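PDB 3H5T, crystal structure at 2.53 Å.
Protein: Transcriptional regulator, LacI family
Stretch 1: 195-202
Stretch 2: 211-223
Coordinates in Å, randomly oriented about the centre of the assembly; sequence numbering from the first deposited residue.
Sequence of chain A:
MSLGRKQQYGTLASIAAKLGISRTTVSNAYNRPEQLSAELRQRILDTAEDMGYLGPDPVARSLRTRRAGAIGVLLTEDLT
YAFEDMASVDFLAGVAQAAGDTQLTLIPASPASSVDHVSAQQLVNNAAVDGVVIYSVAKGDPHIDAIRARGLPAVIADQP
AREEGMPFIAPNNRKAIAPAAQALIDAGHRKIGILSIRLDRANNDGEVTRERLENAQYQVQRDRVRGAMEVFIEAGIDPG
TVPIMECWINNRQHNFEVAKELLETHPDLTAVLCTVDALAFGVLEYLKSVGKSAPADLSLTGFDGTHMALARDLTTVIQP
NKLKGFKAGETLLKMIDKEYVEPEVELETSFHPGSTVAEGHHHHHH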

# COMPACT_ATOMS: atom_id res chain seq x y z
N LEU A 195 -1.46 -6.12 16.96
CA LEU A 195 -2.32 -6.76 15.97
C LEU A 195 -1.62 -6.75 14.61
O LEU A 195 -1.00 -5.75 14.24
CB LEU A 195 -3.66 -6.03 15.85
CG LEU A 195 -4.61 -6.19 17.04
CD1 LEU A 195 -5.89 -5.39 16.81
CD2 LEU A 195 -4.94 -7.65 17.22
N SER A 196 -1.73 -7.85 13.87
CA SER A 196 -1.09 -7.96 12.57
C SER A 196 -1.95 -8.68 11.55
O SER A 196 -2.92 -9.36 11.90
CB SER A 196 0.22 -8.74 12.68
OG SER A 196 1.25 -7.95 13.24
N ILE A 197 -1.58 -8.52 10.28
CA ILE A 197 -2.27 -9.24 9.22
C ILE A 197 -1.36 -10.42 8.85
O ILE A 197 -0.39 -10.68 9.56
CB ILE A 197 -2.59 -8.32 8.00
CG1 ILE A 197 -1.36 -7.53 7.55
CG2 ILE A 197 -3.71 -7.35 8.37
CD1 ILE A 197 -1.60 -6.77 6.27
N ARG A 198 -1.67 -11.14 7.77
CA ARG A 198 -0.90 -12.33 7.39
C ARG A 198 0.61 -12.36 7.63
O ARG A 198 1.35 -11.55 7.09
CB ARG A 198 -1.17 -12.68 5.93
CG ARG A 198 -0.83 -14.13 5.58
CD ARG A 198 -1.29 -14.46 4.17
NE ARG A 198 -2.67 -14.02 3.95
CZ ARG A 198 -3.05 -13.24 2.94
NH1 ARG A 198 -2.16 -12.81 2.06
NH2 ARG A 198 -4.31 -12.87 2.82
N LEU A 199 1.04 -13.31 8.45
CA LEU A 199 2.46 -13.47 8.78
C LEU A 199 3.12 -14.61 7.98
O LEU A 199 4.34 -14.60 7.80
CB LEU A 199 2.64 -13.70 10.29
CG LEU A 199 2.52 -12.48 11.22
CD1 LEU A 199 2.25 -12.91 12.67
CD2 LEU A 199 3.79 -11.65 11.13
N ASP A 200 2.32 -15.57 7.51
CA ASP A 200 2.87 -16.70 6.76
C ASP A 200 1.83 -17.42 5.89
O ASP A 200 0.64 -17.11 5.96
CB ASP A 200 3.50 -17.70 7.73
CG ASP A 200 4.75 -18.36 7.16
OD1 ASP A 200 4.85 -18.46 5.91
OD2 ASP A 200 5.61 -18.79 7.95
N ARG A 201 2.28 -18.39 5.10
CA ARG A 201 1.38 -19.15 4.22
C ARG A 201 0.36 -19.97 5.01
O ARG A 201 -0.84 -19.93 4.72
CB ARG A 201 2.17 -20.12 3.32
CG ARG A 201 3.27 -19.49 2.49
CD ARG A 201 3.94 -20.53 1.59
NE ARG A 201 3.19 -20.79 0.36
CZ ARG A 201 3.22 -21.95 -0.31
NH1 ARG A 201 3.96 -22.96 0.14
NH2 ARG A 201 2.52 -22.09 -1.43
N ALA A 202 0.84 -20.71 6.00
CA ALA A 202 -0.05 -21.53 6.81
C ALA A 202 -1.03 -20.63 7.54
O ALA A 202 -0.63 -19.80 8.36
CB ALA A 202 0.76 -22.37 7.82
N GLU A 211 7.19 -18.97 17.51
CA GLU A 211 7.68 -19.70 16.35
C GLU A 211 7.11 -19.15 15.04
O GLU A 211 7.85 -18.94 14.08
CB GLU A 211 7.34 -21.19 16.48
CG GLU A 211 8.02 -22.07 15.44
CD GLU A 211 7.77 -23.56 15.67
OE1 GLU A 211 6.66 -24.05 15.35
OE2 GLU A 211 8.69 -24.23 16.19
N ARG A 212 5.80 -18.92 15.00
CA ARG A 212 5.19 -18.39 13.79
C ARG A 212 5.79 -17.04 13.43
O ARG A 212 6.04 -16.76 12.27
CB ARG A 212 3.67 -18.24 13.97
CG ARG A 212 2.98 -17.75 12.70
CD ARG A 212 1.48 -17.86 12.80
NE ARG A 212 0.82 -17.24 11.65
CZ ARG A 212 0.80 -17.75 10.42
NH1 ARG A 212 1.40 -18.91 10.17
NH2 ARG A 212 0.18 -17.10 9.45
N LEU A 213 6.02 -16.22 14.45
CA LEU A 213 6.59 -14.89 14.26
C LEU A 213 8.01 -14.96 13.73
O LEU A 213 8.35 -14.35 12.72
CB LEU A 213 6.57 -14.12 15.58
CG LEU A 213 7.12 -12.70 15.61
CD1 LEU A 213 6.39 -11.85 14.59
CD2 LEU A 213 6.94 -12.12 17.02
N GLU A 214 8.85 -15.71 14.44
CA GLU A 214 10.25 -15.90 14.09
C GLU A 214 10.47 -16.47 12.68
O GLU A 214 11.45 -16.14 12.02
CB GLU A 214 10.89 -16.81 15.15
CG GLU A 214 12.34 -17.16 14.91
CD GLU A 214 12.99 -17.79 16.14
OE1 GLU A 214 12.44 -18.79 16.66
OE2 GLU A 214 14.05 -17.29 16.57
N ASN A 215 9.55 -17.32 12.23
CA ASN A 215 9.65 -17.94 10.91
C ASN A 215 8.76 -17.25 9.87
O ASN A 215 8.68 -17.69 8.72
CB ASN A 215 9.25 -19.42 11.00
CG ASN A 215 10.25 -20.25 11.78
OD1 ASN A 215 11.37 -20.47 11.34
ND2 ASN A 215 9.85 -20.71 12.96
N ALA A 216 8.11 -16.17 10.28
CA ALA A 216 7.23 -15.41 9.40
C ALA A 216 7.93 -15.05 8.09
O ALA A 216 9.02 -14.45 8.09
CB ALA A 216 6.75 -14.15 10.11
N GLN A 217 7.30 -15.40 6.97
CA GLN A 217 7.85 -15.10 5.65
C GLN A 217 7.29 -13.79 5.11
O GLN A 217 7.77 -13.26 4.11
CB GLN A 217 7.54 -16.24 4.67
CG GLN A 217 8.24 -17.56 4.97
CD GLN A 217 9.73 -17.38 5.15
OE1 GLN A 217 10.43 -16.85 4.27
NE2 GLN A 217 10.24 -17.82 6.29
N TYR A 218 6.25 -13.27 5.75
CA TYR A 218 5.70 -12.01 5.30
C TYR A 218 6.44 -10.89 6.01
O TYR A 218 6.05 -10.44 7.08
CB TYR A 218 4.19 -11.93 5.59
CG TYR A 218 3.32 -12.60 4.53
CD1 TYR A 218 2.98 -11.93 3.35
CD2 TYR A 218 2.85 -13.91 4.71
CE1 TYR A 218 2.20 -12.55 2.37
CE2 TYR A 218 2.08 -14.53 3.74
CZ TYR A 218 1.75 -13.85 2.57
OH TYR A 218 1.01 -14.48 1.59
N GLN A 219 7.56 -10.48 5.42
CA GLN A 219 8.35 -9.38 5.96
C GLN A 219 7.35 -8.22 5.99
O GLN A 219 6.29 -8.31 5.38
CB GLN A 219 9.52 -9.09 5.02
CG GLN A 219 10.39 -10.32 4.75
CD GLN A 219 11.24 -10.18 3.49
OE1 GLN A 219 12.10 -11.01 3.21
NE2 GLN A 219 11.00 -9.13 2.72
N VAL A 220 7.67 -7.12 6.66
CA VAL A 220 6.75 -5.98 6.77
C VAL A 220 5.99 -6.27 8.06
O VAL A 220 6.17 -5.59 9.06
CB VAL A 220 5.74 -5.86 5.57
CG1 VAL A 220 4.76 -4.71 5.81
CG2 VAL A 220 6.47 -5.60 4.28
N GLN A 221 5.15 -7.30 8.03
CA GLN A 221 4.40 -7.69 9.21
C GLN A 221 5.41 -8.07 10.29
O GLN A 221 5.41 -7.50 11.37
CB GLN A 221 3.50 -8.88 8.92
CG GLN A 221 2.42 -8.58 7.93
CD GLN A 221 1.69 -7.32 8.28
OE1 GLN A 221 1.10 -7.23 9.35
NE2 GLN A 221 1.73 -6.33 7.39
N ARG A 222 6.26 -9.03 9.96
CA ARG A 222 7.29 -9.49 10.87
C ARG A 222 8.17 -8.33 11.32
O ARG A 222 8.43 -8.16 12.51
CB ARG A 222 8.17 -10.54 10.19
CG ARG A 222 9.29 -11.10 11.06
CD ARG A 222 10.27 -11.89 10.21
NE ARG A 222 10.98 -11.02 9.28
CZ ARG A 222 11.72 -11.45 8.26
NH1 ARG A 222 11.85 -12.75 8.02
NH2 ARG A 222 12.33 -10.57 7.47
N ASP A 223 8.61 -7.52 10.38
CA ASP A 223 9.47 -6.40 10.71
C ASP A 223 8.80 -5.26 11.46
O ASP A 223 9.46 -4.57 12.25
CB ASP A 223 10.15 -5.88 9.44
CG ASP A 223 11.19 -6.85 8.92
OD1 ASP A 223 11.36 -7.93 9.52
OD2 ASP A 223 11.85 -6.53 7.91

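Here the loop after a strand packs against two helices and the turn between them, held by two hydrogen bonds and a third, weak one, with one leucine and one tyrosine filling the space between those polar points and 713 Å² buried in all.

The central bond is backbone to backbone. Tyr218 N donates to Leu199 O at 3.1 Å, and Leu199 CA and Tyr218 CA, the nearest CA pair across the stretches, are 5.0 Å apart. Because main-chain groups make it, this bond asks nothing of either side chain, and both are free to pack.

Leu199 shows how. Its CA-to-CB bond points away overall, yet the residue loses more area to the partner than any other, 129 Å². With chi1 at -77° (m) and chi2 at 161° (t), Leu199 CD2 lies 3.6 Å from Gln221 CB, 4.0 Å from Ala216 CB and 4.3 Å from Leu213 CD1. A branched aliphatic side chain suits this site, where it touches several carbons and need satisfy no polar group. Ala216 CB packs 3.4 Å from Leu199 O, a close fit for a methyl.

Tyr218 does point toward the first stretch. Arg198 CB lies over one face of its ring, while the backbone of Leu199, Asp200 and Arg201 runs along the edge, with Asp200 N 3.3 Å from Tyr218 CD2. The Arg198 guanidinium has Tyr218 OH at its edge, and its nitrogens are hydrogen-bonded elsewhere in the structure, so its donors are satisfied although the residue is buried.

At Ile197, Gln221 reaches across from the first turn of its helix. Ile197 N donates to Gln221 OE1 at 3.1 Å with a good angle of 160°, although the modelled position of that oxygen is less certain. Gln221's chi1 of -65° and chi2 of -49°, both m, fold the chain so that Gln221 CG also packs 3.3 Å from Arg198 O. Glutamine combines a carbon stem for packing with an amide oxygen that can accept from the main chain.

Arg212 secures the far end. Its side chain extends through three t rotamers, and Arg212 NH1 makes a weak bond to Ala202 O, 2.9 Å away but with an angle of only 117°. The guanidinium also has Leu199 C over one face, so it covers the loop as well as bonding to it. Asp200 OD1 accepts from Arg201 N at 2.7 Å, bracing the loop locally, and the carboxylate also lies against Gln217, Asp200 OD1 being 3.6 Å from Gln217 CG.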